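Decapping nuclease RAI1 (Candida albicans, PDB 5BUD) removes the NAD cap from RNA 5' ends as a metal-dependent nuclease of the DXO/Dom3Z family, and binds and stimulates the exoribonuclease RAT1. Local coordinates at residues 42-47 with 177-182; 98-103 with 130-135; 105-110 with 327-332; 121-126 with 134-139. All blocks are in the same frame, centred on the assembly; numbering follows the deposited sequence.

Contact 1 of 4, residues 42-47 with 177-182; sequences SLSYYY and IATIPK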
loop_
_atom_site.group_PDB
_atom_site.type_symbol
_atom_site.label_atom_id
_atom_site.label_comp_id
_atom_site.label_asym_id
_atom_site.label_seq_id
_atom_site.Cartn_x
_atom_site.Cartn_y
_atom_site.Cartn_z
ATOM N N SER A 42 3.735 -13.553 12.651
ATOM C CA SER A 42 4.565 -12.518 12.058
ATOM C C SER A 42 4.069 -11.079 12.304
ATOM O O SER A 42 4.716 -10.115 11.862
ATOM C CB SER A 42 4.663 -12.750 10.549
ATOM O OG SER A 42 5.366 -13.932 10.304
ATOM N N LEU A 43 2.945 -10.926 12.984
ATOM C CA LEU A 43 2.439 -9.573 13.347
ATOM C C LEU A 43 3.225 -8.985 14.540
ATOM O O LEU A 43 3.286 -9.601 15.612
ATOM C CB LEU A 43 0.961 -9.655 13.684
ATOM C CG LEU A 43 0.194 -8.368 14.041
ATOM C CD1 LEU A 43 0.186 -7.345 12.922
ATOM C CD2 LEU A 43 -1.214 -8.695 14.445
ATOM N N SER A 44 3.824 -7.818 14.345
ATOM C CA SER A 44 4.416 -7.052 15.449
ATOM C C SER A 44 3.407 -6.090 16.115
ATOM O O SER A 44 2.337 -5.810 15.577
ATOM C CB SER A 44 5.651 -6.293 14.966
ATOM O OG SER A 44 5.284 -5.154 14.144
ATOM N N TYR A 45 3.784 -5.569 17.272
ATOM C CA TYR A 45 2.938 -4.710 18.085
ATOM C C TYR A 45 3.665 -3.409 18.358
ATOM O O TYR A 45 4.884 -3.393 18.521
ATOM C CB TYR A 45 2.559 -5.431 19.395
ATOM C CG TYR A 45 1.751 -6.665 19.111
ATOM C CD1 TYR A 45 2.369 -7.876 18.748
ATOM C CD2 TYR A 45 0.366 -6.604 19.094
ATOM C CE1 TYR A 45 1.605 -8.992 18.431
ATOM C CE2 TYR A 45 -0.398 -7.699 18.772
ATOM C CZ TYR A 45 0.226 -8.891 18.444
ATOM O OH TYR A 45 -0.570 -9.936 18.124
ATOM N N TYR A 46 2.918 -2.310 18.386
ATOM C CA TYR A 46 3.498 -1.001 18.610
ATOM C C TYR A 46 3.932 -0.880 20.069
ATOM O O TYR A 46 3.159 -1.197 20.957
ATOM C CB TYR A 46 2.467 0.121 18.304
ATOM C CG TYR A 46 3.083 1.477 18.386
ATOM C CD1 TYR A 46 3.948 1.913 17.405
ATOM C CD2 TYR A 46 2.877 2.301 19.490
ATOM C CE1 TYR A 46 4.562 3.158 17.485
ATOM C CE2 TYR A 46 3.501 3.549 19.582
ATOM C CZ TYR A 46 4.320 3.974 18.558
ATOM O OH TYR A 46 4.973 5.196 18.611
ATOM N N TYR A 47 5.153 -0.435 20.298
ATOM C CA TYR A 47 5.642 -0.155 21.652
ATOM C C TYR A 47 6.808 0.831 21.634
ATOM O O TYR A 47 7.940 0.474 21.271
ATOM C CB TYR A 47 6.051 -1.454 22.378
ATOM C CG TYR A 47 6.362 -1.225 23.845
ATOM C CD1 TYR A 47 7.668 -1.218 24.310
ATOM C CD2 TYR A 47 5.342 -0.962 24.749
ATOM C CE1 TYR A 47 7.953 -1.005 25.651
ATOM C CE2 TYR A 47 5.614 -0.727 26.086
ATOM C CZ TYR A 47 6.923 -0.747 26.527
ATOM O OH TYR A 47 7.201 -0.499 27.857
ATOM N N ILE A 177 12.552 -0.001 15.816
ATOM C CA ILE A 177 12.670 0.502 17.198
ATOM C C ILE A 177 11.329 0.838 17.866
ATOM O O ILE A 177 11.273 0.948 19.086
ATOM C CB ILE A 177 13.733 1.616 17.335
ATOM C CG1 ILE A 177 13.407 2.877 16.514
ATOM C CG2 ILE A 177 15.071 1.078 16.869
ATOM C CD1 ILE A 177 12.420 3.819 17.156
ATOM N N ALA A 178 10.246 0.868 17.085
ATOM C CA ALA A 178 8.897 1.209 17.590
ATOM C C ALA A 178 7.977 0.030 17.802
ATOM O O ALA A 178 6.863 0.206 18.313
ATOM C CB ALA A 178 8.232 2.230 16.670
ATOM N N THR A 179 8.423 -1.184 17.454
ATOM C CA THR A 179 7.580 -2.348 17.587
ATOM C C THR A 179 8.294 -3.511 18.324
ATOM O O THR A 179 9.517 -3.548 18.400
ATOM C CB THR A 179 7.152 -2.891 16.211
ATOM O OG1 THR A 179 8.305 -3.416 15.516
ATOM C CG2 THR A 179 6.447 -1.798 15.368
ATOM N N ILE A 180 7.490 -4.425 18.831
ATOM C CA ILE A 180 7.932 -5.653 19.522
ATOM C C ILE A 180 7.216 -6.873 18.908
ATOM O O ILE A 180 6.082 -6.752 18.410
ATOM C CB ILE A 180 7.649 -5.534 21.041
ATOM C CG1 ILE A 180 6.245 -4.953 21.290
ATOM C CG2 ILE A 180 8.708 -4.653 21.679
ATOM C CD1 ILE A 180 5.752 -5.014 22.726
ATOM N N PRO A 181 7.868 -8.053 18.915
ATOM C CA PRO A 181 7.315 -9.189 18.169
ATOM C C PRO A 181 6.080 -9.832 18.764
ATOM O O PRO A 181 5.459 -10.647 18.105
ATOM C CB PRO A 181 8.475 -10.199 18.123
ATOM C CG PRO A 181 9.407 -9.790 19.209
ATOM C CD PRO A 181 9.271 -8.287 19.301
ATOM N N LYS A 182 5.743 -9.469 19.999
ATOM C CA LYS A 182 4.595 -9.967 20.702
ATOM C C LYS A 182 4.050 -8.829 21.547
ATOM O O LYS A 182 4.730 -7.833 21.746
ATOM C CB LYS A 182 5.004 -11.156 21.584
ATOM C CG LYS A 182 5.296 -12.433 20.787
ATOM C CD LYS A 182 3.999 -13.097 20.317
ATOM C CE LYS A 182 4.102 -13.705 18.922
ATOM N NZ LYS A 182 5.176 -14.733 18.822
HETATM O O HOH W 1 7.944 -4.370 12.740
#
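The ring of Y45 lies against the backbone of K182, its CD1 3.4 Å from K182 C, while the carbonyl O of I180 lies at the ring edge, in its plane. Y47 and I180 meet through their aliphatic parts: the CD1 methyl of I180 sits 3.6 Å from Y47 CB. I180 reaches it because CG1 stands between the backbone N and the carbonyl carbon (chi1 44°), and a branched isoleucine suits this spot between two tyrosines. Y46 leans the other way, bringing CE1 to 3.9 Å from the CB of A178, where a small residue lets the ring come near the backbone.

The backbones pair as a short antiparallel ladder. Y45 and I180 form a hydrogen-bonded pair, with Y45 N to I180 O and I180 N to Y45 O both 2.8 Å, and Y47 N adds a nearly straight bond of 2.7 Å to A178 O. A water bridges S44 OG and T179 OG1, which also bonds to E175 O, one turn back in helix 158-178. E175 is a metal ligand, and T179 packs on the metal ligand L246. Strand 179-180 comes after helix 158-178, and the ladder lies beside strands 217-228 and 243-250.

Contact 2 of 4, residues 98-103 with 130-135; sequences SDIITF and GQLFIK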
loop_
_atom_site.group_PDB
_atom_site.type_symbol
_atom_site.label_atom_id
_atom_site.label_comp_id
_atom_site.label_asym_id
_atom_site.label_seq_id
_atom_site.Cartn_x
_atom_site.Cartn_y
_atom_site.Cartn_z
ATOM N N SER A 98 -16.239 -10.995 -5.095
ATOM C CA SER A 98 -15.699 -9.662 -5.368
ATOM C C SER A 98 -15.751 -9.429 -6.853
ATOM O O SER A 98 -15.823 -10.398 -7.658
ATOM C CB SER A 98 -14.242 -9.565 -4.878
ATOM O OG SER A 98 -13.652 -8.296 -5.105
ATOM N N ASP A 99 -15.676 -8.160 -7.229
ATOM C CA ASP A 99 -15.540 -7.772 -8.633
ATOM C C ASP A 99 -14.098 -7.617 -9.059
ATOM O O ASP A 99 -13.722 -7.954 -10.203
ATOM C CB ASP A 99 -16.300 -6.486 -8.862
ATOM C CG ASP A 99 -17.777 -6.659 -8.556
ATOM O OD1 ASP A 99 -18.318 -5.894 -7.762
ATOM O OD2 ASP A 99 -18.369 -7.616 -9.097
ATOM N N ILE A 100 -13.293 -7.101 -8.136
ATOM C CA ILE A 100 -11.882 -6.783 -8.389
ATOM C C ILE A 100 -10.998 -7.442 -7.328
ATOM O O ILE A 100 -11.337 -7.447 -6.160
ATOM C CB ILE A 100 -11.701 -5.255 -8.388
ATOM C CG1 ILE A 100 -12.465 -4.648 -9.561
ATOM C CG2 ILE A 100 -10.228 -4.877 -8.482
ATOM C CD1 ILE A 100 -12.364 -3.127 -9.634
ATOM N N ILE A 101 -9.880 -8.029 -7.738
ATOM C CA ILE A 101 -8.901 -8.510 -6.792
ATOM C C ILE A 101 -7.579 -7.870 -7.134
ATOM O O ILE A 101 -7.099 -8.016 -8.262
ATOM C CB ILE A 101 -8.805 -10.027 -6.809
ATOM C CG1 ILE A 101 -10.113 -10.638 -6.281
ATOM C CG2 ILE A 101 -7.611 -10.534 -5.997
ATOM C CD1 ILE A 101 -10.168 -12.152 -6.491
ATOM N N THR A 102 -6.980 -7.173 -6.171
ATOM C CA THR A 102 -5.778 -6.414 -6.459
ATOM C C THR A 102 -4.958 -6.096 -5.221
ATOM O O THR A 102 -5.265 -6.541 -4.123
ATOM C CB THR A 102 -6.104 -5.128 -7.290
ATOM O OG1 THR A 102 -4.897 -4.552 -7.856
ATOM C CG2 THR A 102 -6.847 -4.131 -6.498
ATOM N N PHE A 103 -3.865 -5.374 -5.407
ATOM C CA PHE A 103 -3.085 -4.909 -4.265
ATOM C C PHE A 103 -3.520 -3.475 -3.901
ATOM O O PHE A 103 -3.869 -2.657 -4.766
ATOM C CB PHE A 103 -1.603 -4.975 -4.575
ATOM C CG PHE A 103 -1.081 -6.368 -4.707
ATOM C CD1 PHE A 103 -1.094 -7.018 -5.931
ATOM C CD2 PHE A 103 -0.556 -7.026 -3.604
ATOM C CE1 PHE A 103 -0.592 -8.312 -6.049
ATOM C CE2 PHE A 103 -0.070 -8.319 -3.716
ATOM C CZ PHE A 103 -0.091 -8.961 -4.936
ATOM N N GLY A 130 -15.069 -14.566 -13.667
ATOM C CA GLY A 130 -16.068 -13.563 -13.292
ATOM C C GLY A 130 -15.499 -12.410 -12.489
ATOM O O GLY A 130 -16.257 -11.631 -11.921
ATOM N N GLN A 131 -14.165 -12.332 -12.412
ATOM C CA GLN A 131 -13.469 -11.285 -11.658
ATOM C C GLN A 131 -12.369 -10.627 -12.468
ATOM O O GLN A 131 -11.865 -11.202 -13.410
ATOM C CB GLN A 131 -12.875 -11.858 -10.372
ATOM C CG GLN A 131 -13.942 -12.546 -9.559
ATOM C CD GLN A 131 -13.456 -13.159 -8.281
ATOM O OE1 GLN A 131 -12.494 -13.926 -8.268
ATOM N NE2 GLN A 131 -14.164 -12.874 -7.197
ATOM N N LEU A 132 -12.002 -9.423 -12.056
ATOM C CA LEU A 132 -10.893 -8.667 -12.618
ATOM C C LEU A 132 -9.703 -8.721 -11.697
ATOM O O LEU A 132 -9.762 -8.281 -10.546
ATOM C CB LEU A 132 -11.269 -7.212 -12.774
ATOM C CG LEU A 132 -12.380 -6.846 -13.729
ATOM C CD1 LEU A 132 -12.394 -5.343 -13.802
ATOM C CD2 LEU A 132 -12.176 -7.455 -15.100
ATOM N N PHE A 133 -8.617 -9.285 -12.208
ATOM C CA PHE A 133 -7.364 -9.352 -11.532
ATOM C C PHE A 133 -6.490 -8.199 -12.054
ATOM O O PHE A 133 -6.268 -8.076 -13.279
ATOM C CB PHE A 133 -6.719 -10.725 -11.773
ATOM C CG PHE A 133 -7.477 -11.843 -11.125
ATOM C CD1 PHE A 133 -7.200 -12.217 -9.816
ATOM C CD2 PHE A 133 -8.525 -12.477 -11.797
ATOM C CE1 PHE A 133 -7.917 -13.233 -9.202
ATOM C CE2 PHE A 133 -9.249 -13.491 -11.179
ATOM C CZ PHE A 133 -8.944 -13.873 -9.887
ATOM N N ILE A 134 -6.027 -7.341 -11.133
ATOM C CA ILE A 134 -5.321 -6.136 -11.517
ATOM C C ILE A 134 -3.939 -6.092 -10.870
ATOM O O ILE A 134 -3.809 -6.258 -9.656
ATOM C CB ILE A 134 -6.159 -4.860 -11.202
ATOM C CG1 ILE A 134 -7.512 -4.882 -11.910
ATOM C CG2 ILE A 134 -5.434 -3.608 -11.674
ATOM C CD1 ILE A 134 -8.392 -3.666 -11.608
ATOM N N LYS A 135 -2.910 -5.932 -11.699
ATOM C CA LYS A 135 -1.556 -5.837 -11.239
ATOM C C LYS A 135 -0.849 -4.753 -11.992
ATOM O O LYS A 135 -1.320 -4.256 -13.033
ATOM C CB LYS A 135 -0.775 -7.171 -11.406
ATOM C CG LYS A 135 -0.167 -7.388 -12.775
ATOM C CD LYS A 135 0.552 -8.734 -12.906
ATOM C CE LYS A 135 1.851 -8.792 -12.138
ATOM N NZ LYS A 135 2.907 -8.082 -12.868
HETATM O O HOH W 2 -17.364 -12.892 -7.032
HETATM O O HOH W 3 -18.037 -10.062 -10.746
#
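Backbone hydrogen bonds join D99-I101 to L132-I134 as parallel strands: L132 N to D99 O is 2.9 Å, I101 N to L132 O is 2.8 Å, and I134 N to I101 O is 3.1 Å. The short strands run 15° from parallel.

Side chains extend this ladder at both ends. Q131, extended beyond CG, bonds S98 O through NE2 at 3.0 Å, from above the carbonyl plane; NE2 also bonds I96 O, and OE1 is taken by R387, so a long amide suits a place where acceptors and a donor must both be met. At the other end T102 OG1, anti to its own backbone N (chi1 -166°), gives its proton to I134 O at 2.7 Å. A water connects D99 OD2 with G130 O, while D99 OD1 accepts K218 N.

Apolar contacts fill both faces. On one, I101 and F133 lie side by side, with I101 CD1 3.7 Å from F133 CE1; on the other, I100 CG2 meets I134 CD1 at 3.8 Å. Branched and aromatic residues suit these buried strand positions. Strand 100-103 is flanked by strand 217-228 on its other edge, strand 131-136 pairs onward with 121-128, and F133 packs against helix 78-92.

Contact 3 of 4, residues 105-110 with 327-332; sequences EIMTKI and KWYGAV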
loop_
_atom_site.group_PDB
_atom_site.type_symbol
_atom_site.label_atom_id
_atom_site.label_comp_id
_atom_site.label_asym_id
_atom_site.label_seq_id
_atom_site.Cartn_x
_atom_site.Cartn_y
_atom_site.Cartn_z
ATOM N N GLU A 105 -1.770 -0.910 -2.994
ATOM C CA GLU A 105 -0.946 0.177 -3.524
ATOM C C GLU A 105 -1.458 0.630 -4.884
ATOM O O GLU A 105 -1.356 1.804 -5.257
ATOM C CB GLU A 105 0.528 -0.228 -3.636
ATOM C CG GLU A 105 1.441 0.969 -3.794
ATOM C CD GLU A 105 2.711 0.701 -4.591
ATOM O OE1 GLU A 105 3.388 1.696 -4.948
ATOM O OE2 GLU A 105 3.032 -0.477 -4.860
ATOM N N ILE A 106 -2.045 -0.302 -5.613
ATOM C CA ILE A 106 -2.617 0.004 -6.891
ATOM C C ILE A 106 -3.820 0.957 -6.756
ATOM O O ILE A 106 -3.865 1.954 -7.460
ATOM C CB ILE A 106 -2.969 -1.280 -7.656
ATOM C CG1 ILE A 106 -1.659 -1.956 -8.099
ATOM C CG2 ILE A 106 -3.822 -0.935 -8.850
ATOM C CD1 ILE A 106 -1.827 -3.372 -8.587
ATOM N N MET A 107 -4.770 0.671 -5.875
ATOM C CA MET A 107 -5.880 1.613 -5.636
ATOM C C MET A 107 -5.469 2.916 -4.978
ATOM O O MET A 107 -6.106 3.964 -5.212
ATOM C CB MET A 107 -6.984 0.952 -4.820
ATOM C CG MET A 107 -7.668 -0.165 -5.577
ATOM S SD MET A 107 -8.378 0.421 -7.135
ATOM C CE MET A 107 -7.905 -0.950 -8.135
ATOM N N THR A 108 -4.439 2.874 -4.136
ATOM C CA THR A 108 -3.881 4.102 -3.566
ATOM C C THR A 108 -3.425 5.074 -4.686
ATOM O O THR A 108 -3.689 6.239 -4.600
ATOM C CB THR A 108 -2.692 3.795 -2.632
ATOM O OG1 THR A 108 -3.138 2.944 -1.570
ATOM C CG2 THR A 108 -2.088 5.077 -2.029
ATOM N N LYS A 109 -2.731 4.577 -5.716
ATOM C CA LYS A 109 -2.337 5.397 -6.861
ATOM C C LYS A 109 -3.525 6.065 -7.543
ATOM O O LYS A 109 -3.482 7.243 -7.850
ATOM C CB LYS A 109 -1.538 4.559 -7.883
ATOM C CG LYS A 109 -0.171 4.209 -7.368
ATOM C CD LYS A 109 0.539 3.248 -8.287
ATOM C CE LYS A 109 1.973 3.049 -7.826
ATOM N NZ LYS A 109 2.771 4.146 -8.414
ATOM N N ILE A 110 -4.580 5.296 -7.749
ATOM C CA ILE A 110 -5.793 5.776 -8.382
ATOM C C ILE A 110 -6.517 6.796 -7.531
ATOM O O ILE A 110 -6.895 7.873 -8.034
ATOM C CB ILE A 110 -6.717 4.605 -8.741
ATOM C CG1 ILE A 110 -6.027 3.727 -9.788
ATOM C CG2 ILE A 110 -8.060 5.088 -9.236
ATOM C CD1 ILE A 110 -6.692 2.388 -9.957
ATOM N N LYS A 327 -14.710 10.405 -4.769
ATOM C CA LYS A 327 -15.632 10.408 -5.912
ATOM C C LYS A 327 -14.957 10.068 -7.245
ATOM O O LYS A 327 -15.568 9.417 -8.092
ATOM C CB LYS A 327 -16.336 11.762 -6.002
ATOM C CG LYS A 327 -17.248 11.998 -4.811
ATOM C CD LYS A 327 -17.982 13.335 -4.866
ATOM C CE LYS A 327 -18.931 13.439 -3.686
ATOM N NZ LYS A 327 -19.765 14.674 -3.711
ATOM N N TRP A 328 -13.706 10.499 -7.429
ATOM C CA TRP A 328 -12.949 10.085 -8.581
ATOM C C TRP A 328 -12.712 8.556 -8.498
ATOM O O TRP A 328 -12.915 7.841 -9.455
ATOM C CB TRP A 328 -11.615 10.856 -8.645
ATOM C CG TRP A 328 -10.548 10.155 -9.416
ATOM C CD1 TRP A 328 -9.453 9.551 -8.903
ATOM C CD2 TRP A 328 -10.467 9.995 -10.847
ATOM N NE1 TRP A 328 -8.690 8.999 -9.910
ATOM C CE2 TRP A 328 -9.296 9.246 -11.116
ATOM C CE3 TRP A 328 -11.293 10.367 -11.913
ATOM C CZ2 TRP A 328 -8.901 8.898 -12.420
ATOM C CZ3 TRP A 328 -10.915 10.009 -13.216
ATOM C CH2 TRP A 328 -9.727 9.272 -13.456
ATOM N N TYR A 329 -12.293 8.071 -7.330
ATOM C CA TYR A 329 -12.000 6.628 -7.146
ATOM C C TYR A 329 -13.268 5.829 -7.447
ATOM O O TYR A 329 -13.218 4.858 -8.207
ATOM C CB TYR A 329 -11.459 6.391 -5.722
ATOM C CG TYR A 329 -11.440 4.974 -5.198
ATOM C CD1 TYR A 329 -10.545 4.029 -5.689
ATOM C CD2 TYR A 329 -12.267 4.601 -4.143
ATOM C CE1 TYR A 329 -10.521 2.735 -5.165
ATOM C CE2 TYR A 329 -12.240 3.327 -3.620
ATOM C CZ TYR A 329 -11.375 2.396 -4.135
ATOM O OH TYR A 329 -11.369 1.130 -3.594
ATOM N N GLY A 330 -14.407 6.277 -6.920
ATOM C CA GLY A 330 -15.684 5.617 -7.176
ATOM C C GLY A 330 -16.095 5.581 -8.648
ATOM O O GLY A 330 -16.639 4.580 -9.119
ATOM N N ALA A 331 -15.808 6.656 -9.377
ATOM C CA ALA A 331 -16.071 6.723 -10.817
ATOM C C ALA A 331 -15.177 5.728 -11.562
ATOM O O ALA A 331 -15.646 4.973 -12.412
ATOM C CB ALA A 331 -15.831 8.130 -11.310
ATOM N N VAL A 332 -13.894 5.700 -11.205
ATOM C CA VAL A 332 -12.956 4.760 -11.834
ATOM C C VAL A 332 -13.433 3.319 -11.668
ATOM O O VAL A 332 -13.528 2.600 -12.646
ATOM C CB VAL A 332 -11.524 4.881 -11.270
ATOM C CG1 VAL A 332 -10.634 3.731 -11.755
ATOM C CG2 VAL A 332 -10.907 6.205 -11.668
#
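M107 makes a Met-aromatic contact with Y329 where helix 104-112 crosses helix 322-339 in this RAI1-like PD-(D/E)XK nuclease fold. Its CB lies 4.0 Å from Y329 CE1 and CG is barely farther; the bend at chi2 brings SD to 3.7 Å from the same CE1, and the bend at chi3 sends CE on toward T102 CG2. The sulfur lies in the plane of the ring, at its edge, 84° off the ring normal. A flexible thioether suits such a turn, and the two side chains cross at about a right angle.

One turn on, I110 supplies the aliphatic part. Its CG2, anti to the backbone N, touches V332 CG1 at 3.8 Å, a fit of two branched chains between helices whose segment axes are 10.4 Å apart. V332 also lays CG2 over one face of the W328 indole, toward the rim. That indole is turned edge-on to helix 104-112, and its NE1 gives a weak, bent bond to I110 O, 2.8 Å long at 130°.

Contact 4 of 4, residues 121-126 with 134-139; sequences IDLYVV and IKSDDE
A beta hairpin of strands 121-128 and 131-136 sets Y124 beside K135 and D137. The two strands are held by a hydrogen-bonded antiparallel pair: Y124 N to K135 O is 2.7 Å and almost straight, and K135 N returns a bond to Y124 O at 3.1 Å. The ladder runs on beyond the last strand residue, because D137 N still reaches D122 O at 2.9 Å.

The Y124 side chain crosses D137 obliquely, with D137 CG anti to its backbone N (chi1 -176°). Ring and carboxylate planes are 26° apart, and Y124 CE2 lies 3.8 Å from D137 CG. An aspartate suits this spot as the N-cap of helix 138-155: its OD1 accepts the backbone N of L140, leaving OD2 turned to the tyrosine and to R350, a long, weak ion pair. D122 is held by R144 and K352, which would help to offset the negative charge beside D137.

On the opposite face V125 and I134 lie side by side, and L123 CD1 also comes to 4.2 Å from I134 CG2, branched aliphatics that suit a buried face. The long K135 curls over the strand end, NZ bonding S136 O and forming a salt bridge with D138 OD2 at 2.7 Å.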
loop_
_atom_site.group_PDB
_atom_site.type_symbol
_atom_site.label_atom_id
_atom_site.label_comp_id
_atom_site.label_asym_id
_atom_site.label_seq_id
_atom_site.Cartn_x
_atom_site.Cartn_y
_atom_site.Cartn_z
ATOM N N ILE A 121 0.546 5.993 -14.167
ATOM C CA ILE A 121 -0.018 4.699 -13.721
ATOM C C ILE A 121 -0.072 3.782 -14.934
ATOM O O ILE A 121 -0.620 4.150 -15.975
ATOM C CB ILE A 121 -1.449 4.834 -13.154
ATOM C CG1 ILE A 121 -1.482 5.840 -12.011
ATOM C CG2 ILE A 121 -1.983 3.483 -12.661
ATOM C CD1 ILE A 121 -2.843 6.009 -11.371
ATOM N N ASP A 122 0.489 2.586 -14.792
ATOM C CA ASP A 122 0.439 1.567 -15.838
ATOM C C ASP A 122 0.157 0.203 -15.177
ATOM O O ASP A 122 1.015 -0.359 -14.463
ATOM C CB ASP A 122 1.732 1.505 -16.673
ATOM C CG ASP A 122 1.923 2.727 -17.594
ATOM O OD1 ASP A 122 1.511 2.668 -18.773
ATOM O OD2 ASP A 122 2.483 3.755 -17.146
ATOM N N LEU A 123 -1.039 -0.317 -15.452
ATOM C CA LEU A 123 -1.528 -1.566 -14.863
ATOM C C LEU A 123 -1.990 -2.537 -15.966
ATOM O O LEU A 123 -2.187 -2.140 -17.111
ATOM C CB LEU A 123 -2.719 -1.282 -13.962
ATOM C CG LEU A 123 -2.511 -0.126 -12.981
ATOM C CD1 LEU A 123 -3.826 0.259 -12.310
ATOM C CD2 LEU A 123 -1.424 -0.488 -11.983
ATOM N N TYR A 124 -2.148 -3.795 -15.585
ATOM C CA TYR A 124 -2.724 -4.825 -16.427
ATOM C C TYR A 124 -3.997 -5.296 -15.745
ATOM O O TYR A 124 -4.008 -5.467 -14.525
ATOM C CB TYR A 124 -1.716 -5.986 -16.571
ATOM C CG TYR A 124 -0.559 -5.725 -17.503
ATOM C CD1 TYR A 124 -0.761 -5.379 -18.846
ATOM C CD2 TYR A 124 0.752 -5.873 -17.058
ATOM C CE1 TYR A 124 0.326 -5.172 -19.697
ATOM C CE2 TYR A 124 1.828 -5.682 -17.896
ATOM C CZ TYR A 124 1.619 -5.349 -19.205
ATOM O OH TYR A 124 2.739 -5.166 -19.973
ATOM N N VAL A 125 -5.073 -5.436 -16.522
ATOM C CA VAL A 125 -6.355 -5.985 -16.079
ATOM C C VAL A 125 -6.649 -7.317 -16.799
ATOM O O VAL A 125 -6.719 -7.363 -18.045
ATOM C CB VAL A 125 -7.497 -5.033 -16.414
ATOM C CG1 VAL A 125 -8.801 -5.539 -15.864
ATOM C CG2 VAL A 125 -7.205 -3.644 -15.886
ATOM N N VAL A 126 -6.877 -8.362 -16.024
ATOM C CA VAL A 126 -7.038 -9.706 -16.561
ATOM C C VAL A 126 -8.354 -10.271 -16.012
ATOM O O VAL A 126 -8.453 -10.547 -14.827
ATOM C CB VAL A 126 -5.852 -10.615 -16.184
ATOM C CG1 VAL A 126 -6.066 -12.038 -16.703
ATOM C CG2 VAL A 126 -4.538 -10.040 -16.708
ATOM N N ILE A 134 -6.027 -7.341 -11.133
ATOM C CA ILE A 134 -5.321 -6.136 -11.517
ATOM C C ILE A 134 -3.939 -6.092 -10.870
ATOM O O ILE A 134 -3.809 -6.258 -9.656
ATOM C CB ILE A 134 -6.159 -4.860 -11.202
ATOM C CG1 ILE A 134 -7.512 -4.882 -11.910
ATOM C CG2 ILE A 134 -5.434 -3.608 -11.674
ATOM C CD1 ILE A 134 -8.392 -3.666 -11.608
ATOM N N LYS A 135 -2.910 -5.932 -11.699
ATOM C CA LYS A 135 -1.556 -5.837 -11.239
ATOM C C LYS A 135 -0.849 -4.753 -11.992
ATOM O O LYS A 135 -1.320 -4.256 -13.033
ATOM C CB LYS A 135 -0.775 -7.171 -11.406
ATOM C CG LYS A 135 -0.167 -7.388 -12.775
ATOM C CD LYS A 135 0.552 -8.734 -12.906
ATOM C CE LYS A 135 1.851 -8.792 -12.138
ATOM N NZ LYS A 135 2.907 -8.082 -12.868
ATOM N N SER A 136 0.277 -4.357 -11.435
ATOM C CA SER A 136 1.057 -3.303 -12.023
ATOM C C SER A 136 1.914 -3.869 -13.134
ATOM O O SER A 136 2.282 -5.064 -13.126
ATOM C CB SER A 136 1.957 -2.661 -10.953
ATOM O OG SER A 136 2.642 -1.541 -11.512
ATOM N N ASP A 137 2.252 -2.999 -14.068
ATOM C CA ASP A 137 3.238 -3.308 -15.067
ATOM C C ASP A 137 4.614 -3.257 -14.423
ATOM O O ASP A 137 5.237 -2.189 -14.300
ATOM C CB ASP A 137 3.087 -2.354 -16.249
ATOM C CG ASP A 137 4.039 -2.667 -17.392
ATOM O OD1 ASP A 137 5.135 -3.247 -17.196
ATOM O OD2 ASP A 137 3.675 -2.298 -18.500
ATOM N N ASP A 138 5.090 -4.435 -14.038
ATOM C CA ASP A 138 6.383 -4.589 -13.377
ATOM C C ASP A 138 7.556 -4.036 -14.168
ATOM O O ASP A 138 8.406 -3.351 -13.601
ATOM C CB ASP A 138 6.637 -6.056 -13.043
ATOM C CG ASP A 138 5.701 -6.566 -11.975
ATOM O OD1 ASP A 138 5.207 -5.723 -11.179
ATOM O OD2 ASP A 138 5.463 -7.804 -11.941
ATOM N N GLU A 139 7.594 -4.297 -15.472
ATOM C CA GLU A 139 8.734 -3.857 -16.275
ATOM C C GLU A 139 8.793 -2.334 -16.360
ATOM O O GLU A 139 9.857 -1.747 -16.132
ATOM C CB GLU A 139 8.728 -4.517 -17.659
ATOM C CG GLU A 139 9.069 -5.998 -17.577
ATOM C CD GLU A 139 8.868 -6.753 -18.882
ATOM O OE1 GLU A 139 8.757 -6.110 -19.955
ATOM O OE2 GLU A 139 8.833 -8.003 -18.831
#

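How the contacts relate
From the N terminus, residues 42-47 come first and wait until 177-182 to close contact 1, a loop that holds contacts 2 and 4 within it. Next, 98-103 pairs with 130-135 in contact 2, and helix segment 105-110, following directly, finds its partner only at 327-332, so contact 3 crosses both contact 1 and contact 2. Contact 4, the tight hairpin closure, is nested inside contact 3 and shares I134 and K135 with contact 2. Contacts 2, 3 and 4 touch one another, with I106 packing on K135 and L123, and tie strands to the helix lying against them. Contact 1 lies on the other side of the chain's centre, near the metal site, its centre about 31 Å from contact 2's.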